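PDB 1G5C: beta-carbonic anhydrase from Methanothermobacter thermautotrophicus, which catalyses the reversible hydration of carbon dioxide to bicarbonate and a proton, as a zinc-dependent carbonic anhydrase of the beta class. Local coordinates for residues Asp17-Asp20 with Pro25-Cys28; Leu154-Asp157 with Arg162-Pro165; Asp51-Lys56 with Leu77-Ile82; Asp127-Val132 with Lys164-Asp169. All coordinates share one frame; numbering follows the deposited sequence.

Contact 1. Residues Asp17-Asp20 with Pro25-Cys28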
loop_
_atom_site.group_PDB
_atom_site.type_symbol
_atom_site.label_atom_id
_atom_site.label_comp_id
_atom_site.label_asym_id
_atom_site.label_seq_id
_atom_site.Cartn_x
_atom_site.Cartn_y
_atom_site.Cartn_z
ATOM N N ASP A 17 6.565 15.736 -4.516
ATOM C CA ASP A 17 6.050 15.808 -3.144
ATOM C C ASP A 17 7.133 16.222 -2.145
ATOM O O ASP A 17 8.201 16.689 -2.550
ATOM C CB ASP A 17 5.408 14.477 -2.730
ATOM C CG ASP A 17 6.422 13.365 -2.505
ATOM O OD1 ASP A 17 7.647 13.633 -2.521
ATOM O OD2 ASP A 17 5.972 12.213 -2.293
ATOM N N LEU A 18 6.878 16.051 -0.848
ATOM C CA LEU A 18 7.843 16.489 0.159
ATOM C C LEU A 18 9.236 15.891 0.035
ATOM O O LEU A 18 10.202 16.500 0.477
ATOM C CB LEU A 18 7.292 16.295 1.584
ATOM C CG LEU A 18 6.011 17.077 1.954
ATOM C CD1 LEU A 18 5.653 16.816 3.441
ATOM C CD2 LEU A 18 6.214 18.599 1.735
ATOM N N SER A 19 9.350 14.733 -0.611
ATOM C CA SER A 19 10.655 14.085 -0.791
ATOM C C SER A 19 11.615 14.887 -1.654
ATOM O O SER A 19 12.827 14.646 -1.629
ATOM C CB SER A 19 10.484 12.700 -1.417
ATOM O OG SER A 19 9.915 11.821 -0.472
ATOM N N ASP A 20 11.075 15.829 -2.421
ATOM C CA ASP A 20 11.894 16.662 -3.290
ATOM C C ASP A 20 12.377 17.939 -2.599
ATOM O O ASP A 20 13.068 18.764 -3.209
ATOM C CB ASP A 20 11.107 17.012 -4.556
ATOM C CG ASP A 20 10.745 15.779 -5.365
ATOM O OD1 ASP A 20 11.673 15.013 -5.703
ATOM O OD2 ASP A 20 9.547 15.569 -5.658
ATOM N N PRO A 25 9.315 16.875 6.303
ATOM C CA PRO A 25 9.309 15.506 6.848
ATOM C C PRO A 25 9.243 14.503 5.694
ATOM O O PRO A 25 8.502 14.731 4.739
ATOM C CB PRO A 25 8.014 15.457 7.636
ATOM C CG PRO A 25 7.874 16.830 8.163
ATOM C CD PRO A 25 8.552 17.782 7.182
ATOM N N LYS A 26 10.007 13.417 5.762
ATOM C CA LYS A 26 9.937 12.403 4.707
ATOM C C LYS A 26 9.357 11.217 5.459
ATOM O O LYS A 26 10.077 10.420 6.064
ATOM C CB LYS A 26 11.322 12.087 4.148
ATOM C CG LYS A 26 12.191 13.295 3.871
ATOM C CD LYS A 26 11.776 14.047 2.641
ATOM C CE LYS A 26 12.952 14.888 2.114
ATOM N NZ LYS A 26 13.374 16.000 3.031
ATOM N N LEU A 27 8.035 11.144 5.398
ATOM C CA LEU A 27 7.195 10.179 6.110
ATOM C C LEU A 27 6.620 8.972 5.360
ATOM O O LEU A 27 6.200 9.069 4.198
ATOM C CB LEU A 27 5.988 10.938 6.667
ATOM C CG LEU A 27 5.692 11.268 8.118
ATOM C CD1 LEU A 27 4.996 12.627 8.213
ATOM C CD2 LEU A 27 4.798 10.190 8.687
ATOM N N CYS A 28 6.560 7.841 6.052
ATOM C CA CYS A 28 5.927 6.651 5.489
ATOM C C CYS A 28 5.003 6.143 6.581
ATOM O O CYS A 28 5.440 5.920 7.721
ATOM C CB CYS A 28 6.924 5.553 5.141
ATOM S SG CYS A 28 6.041 4.051 4.581
#
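Lys26 lays its aliphatic chain against the backbone of Leu18 and Ser19, so that methylenes, not the ammonium group, make the main touch. Its CD comes 3.6 Å from Ser19 CA, and CE lies 3.6 Å from Leu18 O. The chain bends at chi2 (-75°) and again at chi4 (-66°), and these two turns carry it along the short 3-10 segment and then swing NZ toward the carbonyl oxygens of Leu21 and Ser24, which accept its hydrogen bonds. The second touch is made by Leu18, whose CB packs on the carbonyl oxygen of Pro25 at 3.7 Å, with CD1 close to the same oxygen. No hydrogen bond joins the two segments directly. Replacing Lys26 by an alanine would probably uncover the backbone of Leu18 and Ser19 and leave the carbonyls of Leu21 and Ser24 without their ammonium donor.

The 3-10 segment is itself fixed by aspartates at its two ends. Ser19 N donates to Asp17 OD1 at 2.8 Å, meeting the oxygen from above the carboxylate plane, while Asp17 N reaches Asp20 OD2 on its anti side at 3.2 Å. A backbone bond from Asp20 N to Asp17 O closes the turn. Farther out, Asp17 OD2 forms a salt bridge with Lys53 and a hydrogen bond with Ser35 of the second subunit, and Ser19 OG makes probable hydrogen bonds with Lys53 NZ and Leu77 O. The bond from Ser19 N to Asp17 OD1 defines an Asx turn, here opening a 3-10 segment in the loop that leads into strand 27-32 of the central sheet.

Contact 2. Residues Leu154-Asp157 with Arg162-Pro165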
loop_
_atom_site.group_PDB
_atom_site.type_symbol
_atom_site.label_atom_id
_atom_site.label_comp_id
_atom_site.label_asym_id
_atom_site.label_seq_id
_atom_site.Cartn_x
_atom_site.Cartn_y
_atom_site.Cartn_z
ATOM N N LEU A 154 1.859 3.510 16.766
ATOM C CA LEU A 154 0.718 4.200 17.345
ATOM C C LEU A 154 -0.514 3.368 17.104
ATOM O O LEU A 154 -0.526 2.495 16.237
ATOM C CB LEU A 154 0.481 5.558 16.648
ATOM C CG LEU A 154 1.608 6.583 16.512
ATOM C CD1 LEU A 154 1.109 7.795 15.721
ATOM C CD2 LEU A 154 2.080 7.003 17.878
ATOM N N ILE A 155 -1.549 3.633 17.894
ATOM C CA ILE A 155 -2.820 2.989 17.671
ATOM C C ILE A 155 -3.855 4.114 17.708
ATOM O O ILE A 155 -3.809 4.988 18.590
ATOM C CB ILE A 155 -3.150 1.910 18.716
ATOM C CG1 ILE A 155 -4.478 1.252 18.326
ATOM C CG2 ILE A 155 -3.228 2.509 20.102
ATOM C CD1 ILE A 155 -4.780 -0.049 19.053
ATOM N N ILE A 156 -4.763 4.113 16.737
ATOM C CA ILE A 156 -5.792 5.142 16.675
ATOM C C ILE A 156 -7.174 4.587 17.044
ATOM O O ILE A 156 -7.499 3.457 16.693
ATOM C CB ILE A 156 -5.865 5.767 15.238
ATOM C CG1 ILE A 156 -6.792 6.985 15.239
ATOM C CG2 ILE A 156 -6.384 4.725 14.215
ATOM C CD1 ILE A 156 -6.753 7.782 13.902
ATOM N N ASP A 157 -7.969 5.380 17.765
ATOM C CA ASP A 157 -9.339 4.989 18.113
ATOM C C ASP A 157 -10.108 5.098 16.791
ATOM O O ASP A 157 -10.213 6.184 16.227
ATOM C CB ASP A 157 -9.937 5.965 19.137
ATOM C CG ASP A 157 -11.353 5.576 19.558
ATOM O OD1 ASP A 157 -12.251 5.463 18.681
ATOM O OD2 ASP A 157 -11.572 5.377 20.769
ATOM N N ARG A 162 -8.524 9.672 17.875
ATOM C CA ARG A 162 -7.512 9.985 18.886
ATOM C C ARG A 162 -6.367 8.978 18.821
ATOM O O ARG A 162 -6.601 7.778 18.769
ATOM C CB ARG A 162 -8.138 9.983 20.287
ATOM C CG ARG A 162 -7.223 10.554 21.371
ATOM C CD ARG A 162 -7.926 10.552 22.730
ATOM N NE ARG A 162 -8.206 9.193 23.188
ATOM C CZ ARG A 162 -7.318 8.392 23.778
ATOM N NH1 ARG A 162 -6.074 8.801 23.998
ATOM N NH2 ARG A 162 -7.673 7.169 24.140
ATOM N N LEU A 163 -5.134 9.481 18.807
ATOM C CA LEU A 163 -3.940 8.637 18.745
ATOM C C LEU A 163 -3.362 8.324 20.116
ATOM O O LEU A 163 -3.293 9.188 20.977
ATOM C CB LEU A 163 -2.836 9.327 17.926
ATOM C CG LEU A 163 -3.130 9.570 16.446
ATOM C CD1 LEU A 163 -2.115 10.568 15.861
ATOM C CD2 LEU A 163 -3.091 8.234 15.704
ATOM N N LYS A 164 -2.933 7.081 20.298
ATOM C CA LYS A 164 -2.300 6.649 21.532
ATOM C C LYS A 164 -0.920 6.118 21.134
ATOM O O LYS A 164 -0.810 5.215 20.319
ATOM C CB LYS A 164 -3.119 5.547 22.198
ATOM C CG LYS A 164 -2.375 4.862 23.338
ATOM C CD LYS A 164 -3.151 3.683 23.892
ATOM C CE LYS A 164 -2.371 2.993 25.040
ATOM N NZ LYS A 164 -3.102 1.798 25.558
ATOM N N PRO A 165 0.155 6.700 21.674
ATOM C CA PRO A 165 1.458 6.171 21.274
ATOM C C PRO A 165 1.799 4.853 21.962
ATOM O O PRO A 165 1.513 4.679 23.145
ATOM C CB PRO A 165 2.424 7.311 21.630
ATOM C CG PRO A 165 1.760 7.968 22.792
ATOM C CD PRO A 165 0.288 7.962 22.428
#
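Ile156 and Leu163 face each other as a non-hydrogen-bonded pair in the antiparallel hairpin of strands 150-156 and 163-165. From its CB, 3.7 Å from Leu163 CD2, the side chain of Ile156 runs to CG1, which packs on Arg162 O at 3.6 Å, and ends at CD1, still 4.1 Å from Leu163 CD2. With CG1 anti to the backbone N (chi1 -171°), the branch leans toward the carbonyl of Arg162, while CB and CD1 stay beside Leu163 CD2. Leu154, on the same face, brings CD2 to 3.8 Å from Pro165 CB.

On the other face Ile155 and Lys164 lie side by side, CG2 of Ile155 being 3.7 Å from Lys164 CB. Ile155 N donates to Lys164 O, and Lys164 N to Ile155 O at 2.8 Å, the two bonds of a hydrogen-bonded antiparallel pair. Asp157 N adds a third, to Arg162 O at 2.9 Å. Side chains of strand 81-87 and helix 40-45 cover Ile156.

Polar bonding across the hairpin is thus carried by the backbone, while its side chains meet through apolar carbon; the ammonium group of Lys164 is paired with Glu129, beyond the hairpin.

Contact 3. Residues Asp51-Lys56 with Leu77-Ile82. Unlike the reference sequence in segment 77-82: Asp79 (reference Val).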
loop_
_atom_site.group_PDB
_atom_site.type_symbol
_atom_site.label_atom_id
_atom_site.label_comp_id
_atom_site.label_asym_id
_atom_site.label_seq_id
_atom_site.Cartn_x
_atom_site.Cartn_y
_atom_site.Cartn_z
ATOM N N ASP A 51 1.998 14.615 1.484
ATOM C CA ASP A 51 2.611 14.587 2.826
ATOM C C ASP A 51 3.214 13.273 3.330
ATOM O O ASP A 51 4.022 13.286 4.259
ATOM C CB ASP A 51 1.617 15.071 3.893
ATOM C CG ASP A 51 1.320 16.565 3.800
ATOM O OD1 ASP A 51 2.110 17.321 3.192
ATOM O OD2 ASP A 51 0.292 16.992 4.354
ATOM N N ALA A 52 2.821 12.146 2.754
ATOM C CA ALA A 52 3.373 10.871 3.205
ATOM C C ALA A 52 3.126 9.755 2.213
ATOM O O ALA A 52 2.178 9.815 1.436
ATOM C CB ALA A 52 2.747 10.486 4.558
ATOM N N LYS A 53 3.988 8.741 2.248
ATOM C CA LYS A 53 3.849 7.560 1.406
ATOM C C LYS A 53 2.999 6.656 2.292
ATOM O O LYS A 53 3.242 6.578 3.508
ATOM C CB LYS A 53 5.216 6.918 1.140
ATOM C CG LYS A 53 6.049 7.606 0.058
ATOM C CD LYS A 53 6.420 9.026 0.451
ATOM C CE LYS A 53 7.340 9.658 -0.572
ATOM N NZ LYS A 53 7.506 11.108 -0.351
ATOM N N VAL A 54 2.017 5.968 1.714
ATOM C CA VAL A 54 1.128 5.156 2.547
ATOM C C VAL A 54 1.028 3.689 2.134
ATOM O O VAL A 54 0.691 3.372 0.994
ATOM C CB VAL A 54 -0.311 5.781 2.571
ATOM C CG1 VAL A 54 -1.226 5.017 3.541
ATOM C CG2 VAL A 54 -0.236 7.239 2.994
ATOM N N ILE A 55 1.325 2.799 3.079
ATOM C CA ILE A 55 1.244 1.358 2.844
ATOM C C ILE A 55 0.058 0.826 3.641
ATOM O O ILE A 55 -0.134 1.205 4.801
ATOM C CB ILE A 55 2.534 0.665 3.314
ATOM C CG1 ILE A 55 3.721 1.218 2.519
ATOM C CG2 ILE A 55 2.420 -0.861 3.139
ATOM C CD1 ILE A 55 5.109 0.828 3.080
ATOM N N LYS A 56 -0.745 -0.045 3.035
ATOM C CA LYS A 56 -1.911 -0.602 3.721
ATOM C C LYS A 56 -2.162 -2.055 3.342
ATOM O O LYS A 56 -2.095 -2.424 2.168
ATOM C CB LYS A 56 -3.199 0.187 3.376
ATOM C CG LYS A 56 -3.257 1.637 3.861
ATOM C CD LYS A 56 -4.619 2.284 3.489
ATOM C CE LYS A 56 -4.779 3.688 4.054
ATOM N NZ LYS A 56 -6.214 4.158 3.923
ATOM N N LEU A 77 12.860 7.425 -2.191
ATOM C CA LEU A 77 12.132 8.637 -1.855
ATOM C C LEU A 77 12.616 9.397 -0.634
ATOM O O LEU A 77 11.953 10.332 -0.191
ATOM C CB LEU A 77 10.643 8.298 -1.716
ATOM C CG LEU A 77 10.019 7.752 -3.019
ATOM C CD1 LEU A 77 8.645 7.099 -2.755
ATOM C CD2 LEU A 77 9.883 8.915 -4.012
ATOM N N GLY A 78 13.764 9.001 -0.095
ATOM C CA GLY A 78 14.319 9.690 1.060
ATOM C C GLY A 78 13.574 9.612 2.390
ATOM O O GLY A 78 13.792 10.446 3.269
ATOM N N ASP A 79 12.697 8.632 2.565
ATOM C CA ASP A 79 11.978 8.526 3.836
ATOM C C ASP A 79 12.928 8.237 4.984
ATOM O O ASP A 79 13.806 7.369 4.882
ATOM C CB ASP A 79 10.911 7.438 3.750
ATOM C CG ASP A 79 9.732 7.880 2.929
ATOM O OD1 ASP A 79 8.958 7.023 2.467
ATOM O OD2 ASP A 79 9.574 9.101 2.753
ATOM N N ASN A 80 12.760 8.971 6.073
ATOM C CA ASN A 80 13.625 8.784 7.227
ATOM C C ASN A 80 12.798 8.599 8.486
ATOM O O ASN A 80 13.327 8.581 9.586
ATOM C CB ASN A 80 14.601 9.974 7.372
ATOM C CG ASN A 80 13.896 11.299 7.580
ATOM O OD1 ASN A 80 12.795 11.357 8.128
ATOM N ND2 ASN A 80 14.546 12.386 7.153
ATOM N N GLU A 81 11.488 8.451 8.314
ATOM C CA GLU A 81 10.598 8.235 9.449
ATOM C C GLU A 81 9.413 7.372 9.032
ATOM O O GLU A 81 8.709 7.681 8.063
ATOM C CB GLU A 81 10.094 9.576 9.998
ATOM C CG GLU A 81 9.105 9.459 11.160
ATOM C CD GLU A 81 8.966 10.762 11.939
ATOM O OE1 GLU A 81 9.107 11.845 11.323
ATOM O OE2 GLU A 81 8.714 10.711 13.165
ATOM N N ILE A 82 9.196 6.293 9.768
ATOM C CA ILE A 82 8.094 5.384 9.477
ATOM C C ILE A 82 7.193 5.312 10.702
ATOM O O ILE A 82 7.689 5.220 11.834
ATOM C CB ILE A 82 8.610 3.952 9.183
ATOM C CG1 ILE A 82 9.548 3.965 7.979
ATOM C CG2 ILE A 82 7.421 3.012 8.947
ATOM C CD1 ILE A 82 10.236 2.634 7.730
#
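Lys53 reaches across from strand 53-57 to Leu77 and Asp79, passing between the leucine's methyl and the aspartate's carboxylate. The apolar part of the contact is with Leu77, whose CD1 lies 3.6 Å from Lys53 CE and 3.9 Å from Lys53 CG; Leu77 CB also meets CE. The two side chains cross at a slant, the leucine lying over the lysine's methylenes. A bend at chi2 (64°) turns the Lys53 chain, which then runs extended to NZ.

Contact with Asp79 is a matter of charge and carbon. This aspartate differs from the valine of the reference sequence, and its OD1 sits 3.8 Å from Lys53 CD, with OD2 near CD and CE. Its OD2 remains 4.2 Å from Lys53 NZ, beyond salt-bridge range, so the opposite charges can attract without a direct bond.

The polar partners of NZ, Asp17 and Ser19, lie outside these segments. A methionine in place of Lys53 would probably leave the carboxylate of Asp17 without its charge partner and Ser19 OG without one of its bonds. Met33 of the second subunit packs on Leu77, and Val54 and Lys56 form backbone hydrogen bonds with that subunit, which puts the contact at the dimer interface.

Lys53 is buried, and its ammonium group, bonded to one carboxylate and lying near a second, is likely to be stabilised as the charged form. The methylenes lie between Leu77 and the carboxylate of Asp79, and the charge at the tip is probably offset mainly by Asp17.

Contact 4. Residues Asp127-Val132 with Lys164-Asp169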
loop_
_atom_site.group_PDB
_atom_site.type_symbol
_atom_site.label_atom_id
_atom_site.label_comp_id
_atom_site.label_asym_id
_atom_site.label_seq_id
_atom_site.Cartn_x
_atom_site.Cartn_y
_atom_site.Cartn_z
ATOM N N ASP A 127 -3.048 -9.301 19.244
ATOM C CA ASP A 127 -4.081 -8.268 19.254
ATOM C C ASP A 127 -3.537 -6.904 18.807
ATOM O O ASP A 127 -2.335 -6.711 18.696
ATOM C CB ASP A 127 -4.744 -8.173 20.629
ATOM C CG ASP A 127 -5.603 -9.392 20.945
ATOM O OD1 ASP A 127 -6.390 -9.833 20.074
ATOM O OD2 ASP A 127 -5.495 -9.905 22.071
ATOM N N GLU A 128 -4.433 -5.956 18.571
ATOM C CA GLU A 128 -4.038 -4.650 18.043
ATOM C C GLU A 128 -2.745 -3.978 18.513
ATOM O O GLU A 128 -1.849 -3.742 17.697
ATOM C CB GLU A 128 -5.208 -3.673 18.156
ATOM C CG GLU A 128 -6.364 -4.005 17.211
ATOM C CD GLU A 128 -7.447 -4.878 17.846
ATOM O OE1 GLU A 128 -7.144 -5.606 18.819
ATOM O OE2 GLU A 128 -8.603 -4.853 17.354
ATOM N N GLU A 129 -2.625 -3.683 19.806
ATOM C CA GLU A 129 -1.428 -3.006 20.294
ATOM C C GLU A 129 -0.175 -3.859 20.154
ATOM O O GLU A 129 0.893 -3.350 19.788
ATOM C CB GLU A 129 -1.604 -2.567 21.754
ATOM C CG GLU A 129 -2.852 -1.704 21.990
ATOM C CD GLU A 129 -2.841 -1.008 23.348
ATOM O OE1 GLU A 129 -2.138 -1.492 24.260
ATOM O OE2 GLU A 129 -3.536 0.015 23.507
ATOM N N GLU A 130 -0.290 -5.153 20.427
ATOM C CA GLU A 130 0.878 -6.015 20.319
ATOM C C GLU A 130 1.297 -6.184 18.860
ATOM O O GLU A 130 2.481 -6.321 18.548
ATOM C CB GLU A 130 0.605 -7.381 20.959
ATOM C CG GLU A 130 -0.704 -8.024 20.559
ATOM C CD GLU A 130 -1.017 -9.270 21.387
ATOM O OE1 GLU A 130 -0.524 -10.365 21.035
ATOM O OE2 GLU A 130 -1.740 -9.144 22.398
ATOM N N ASN A 131 0.327 -6.188 17.959
ATOM C CA ASN A 131 0.660 -6.305 16.538
ATOM C C ASN A 131 1.500 -5.105 16.098
ATOM O O ASN A 131 2.456 -5.254 15.329
ATOM C CB ASN A 131 -0.610 -6.381 15.703
ATOM C CG ASN A 131 -0.314 -6.451 14.240
ATOM O OD1 ASN A 131 0.405 -7.339 13.795
ATOM N ND2 ASN A 131 -0.857 -5.504 13.473
ATOM N N VAL A 132 1.155 -3.911 16.584
ATOM C CA VAL A 132 1.917 -2.716 16.247
ATOM C C VAL A 132 3.369 -2.788 16.783
ATOM O O VAL A 132 4.338 -2.525 16.055
ATOM C CB VAL A 132 1.246 -1.440 16.803
ATOM C CG1 VAL A 132 2.204 -0.256 16.661
ATOM C CG2 VAL A 132 -0.055 -1.138 16.040
ATOM N N LYS A 164 -2.933 7.081 20.298
ATOM C CA LYS A 164 -2.300 6.649 21.532
ATOM C C LYS A 164 -0.920 6.118 21.134
ATOM O O LYS A 164 -0.810 5.215 20.319
ATOM C CB LYS A 164 -3.119 5.547 22.198
ATOM C CG LYS A 164 -2.375 4.862 23.338
ATOM C CD LYS A 164 -3.151 3.683 23.892
ATOM C CE LYS A 164 -2.371 2.993 25.040
ATOM N NZ LYS A 164 -3.102 1.798 25.558
ATOM N N PRO A 165 0.155 6.700 21.674
ATOM C CA PRO A 165 1.458 6.171 21.274
ATOM C C PRO A 165 1.799 4.853 21.962
ATOM O O PRO A 165 1.513 4.679 23.145
ATOM C CB PRO A 165 2.424 7.311 21.630
ATOM C CG PRO A 165 1.760 7.968 22.792
ATOM C CD PRO A 165 0.288 7.962 22.428
ATOM N N LEU A 166 2.377 3.919 21.203
ATOM C CA LEU A 166 2.776 2.617 21.739
ATOM C C LEU A 166 4.293 2.563 21.841
ATOM O O LEU A 166 4.849 1.961 22.756
ATOM C CB LEU A 166 2.265 1.477 20.848
ATOM C CG LEU A 166 0.728 1.359 20.832
ATOM C CD1 LEU A 166 0.279 0.250 19.898
ATOM C CD2 LEU A 166 0.229 1.085 22.262
ATOM N N TYR A 167 4.963 3.193 20.885
ATOM C CA TYR A 167 6.412 3.231 20.883
ATOM C C TYR A 167 6.881 4.451 20.137
ATOM O O TYR A 167 6.483 4.697 19.003
ATOM C CB TYR A 167 7.002 1.978 20.242
ATOM C CG TYR A 167 8.512 2.043 20.106
ATOM C CD1 TYR A 167 9.103 2.675 19.011
ATOM C CD2 TYR A 167 9.349 1.536 21.106
ATOM C CE1 TYR A 167 10.484 2.814 18.911
ATOM C CE2 TYR A 167 10.735 1.667 21.016
ATOM C CZ TYR A 167 11.292 2.305 19.918
ATOM O OH TYR A 167 12.655 2.447 19.824
ATOM N N LEU A 168 7.734 5.221 20.793
ATOM C CA LEU A 168 8.283 6.425 20.182
ATOM C C LEU A 168 9.784 6.369 20.043
ATOM O O LEU A 168 10.512 6.189 21.035
ATOM C CB LEU A 168 7.910 7.675 20.984
ATOM C CG LEU A 168 6.413 8.055 20.970
ATOM C CD1 LEU A 168 6.225 9.381 21.738
ATOM C CD2 LEU A 168 5.925 8.214 19.510
ATOM N N ASP A 169 10.234 6.462 18.791
ATOM C CA ASP A 169 11.647 6.385 18.441
ATOM C C ASP A 169 12.163 7.851 18.417
ATOM O O ASP A 169 11.409 8.821 18.674
ATOM C CB ASP A 169 11.777 5.789 17.035
ATOM C CG ASP A 169 13.073 5.009 16.887
ATOM O OD1 ASP A 169 13.798 4.751 17.890
ATOM O OD2 ASP A 169 13.347 4.590 15.762
#
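Glu129 and Leu166 mark the closest backbone approach, 7.2 Å between CA atoms, where the first turn of helix 128-141 faces the corner at which the chain leaves strand 163-165. Leu166 fills this interval with its two methyl branches. CD1 packs 3.7 Å from Val132 CB and equally near Glu129 O, so one methyl touches both the valine and the helix backbone. CD2 turns to the glutamate instead, lying 3.9 Å from Glu129 CD. Each of these helix side chains meets the leucine at about a right angle.

The polar part is a salt bridge. Lys164 NZ donates to Glu129 OE2 at 2.8 Å, approaching on the syn side of the carboxylate and 16° out of its plane; OE1 is farther from NZ, at 3.7 Å. The lysine gets there with CG anti to its backbone N (chi1 169°) and every later torsion extended, which carries the ammonium group from the strand to the glutamate.

Beyond the corner, Tyr167 OH donates to Asp169 OD1 from above the carboxylate plane, and Asp169 OD2 forms a salt bridge with Lys140 farther along the helix. Leu166 and Tyr167 together face Gly153 of strand 150-156, a classic beta bulge at the turn in the chain. Helix 128-141 thus packs on the sheet face that carries Ile155 and Lys164, beside the edge strand 163-165, with Ile155 of strand 150-156 touching Glu128 and Glu129, and Ile133 of the helix touching both Leu166 and Tyr167.

All four contacts reach one mixed sheet, ordered 53-57, 27-32, 81-87, 150-156 and 163-165. Along the chain, contact 1 closes before contact 3 opens, and contacts 2 and 4 follow, both closing at or just after strand 163-165. Contacts 1 and 3, with centres 7 Å apart, join through Ser19, Lys53 and Leu77 around the start of the first three strands. Contacts 2 and 4, with centres 8 Å apart, share Lys164 and Pro165 at the opposite edge. The two groups are about 18 to 23 Å apart, centre to centre. One therefore ties strand beginnings to the loop after helix 3-10, beside the second subunit, while the other joins the last hairpin to helix 128-141.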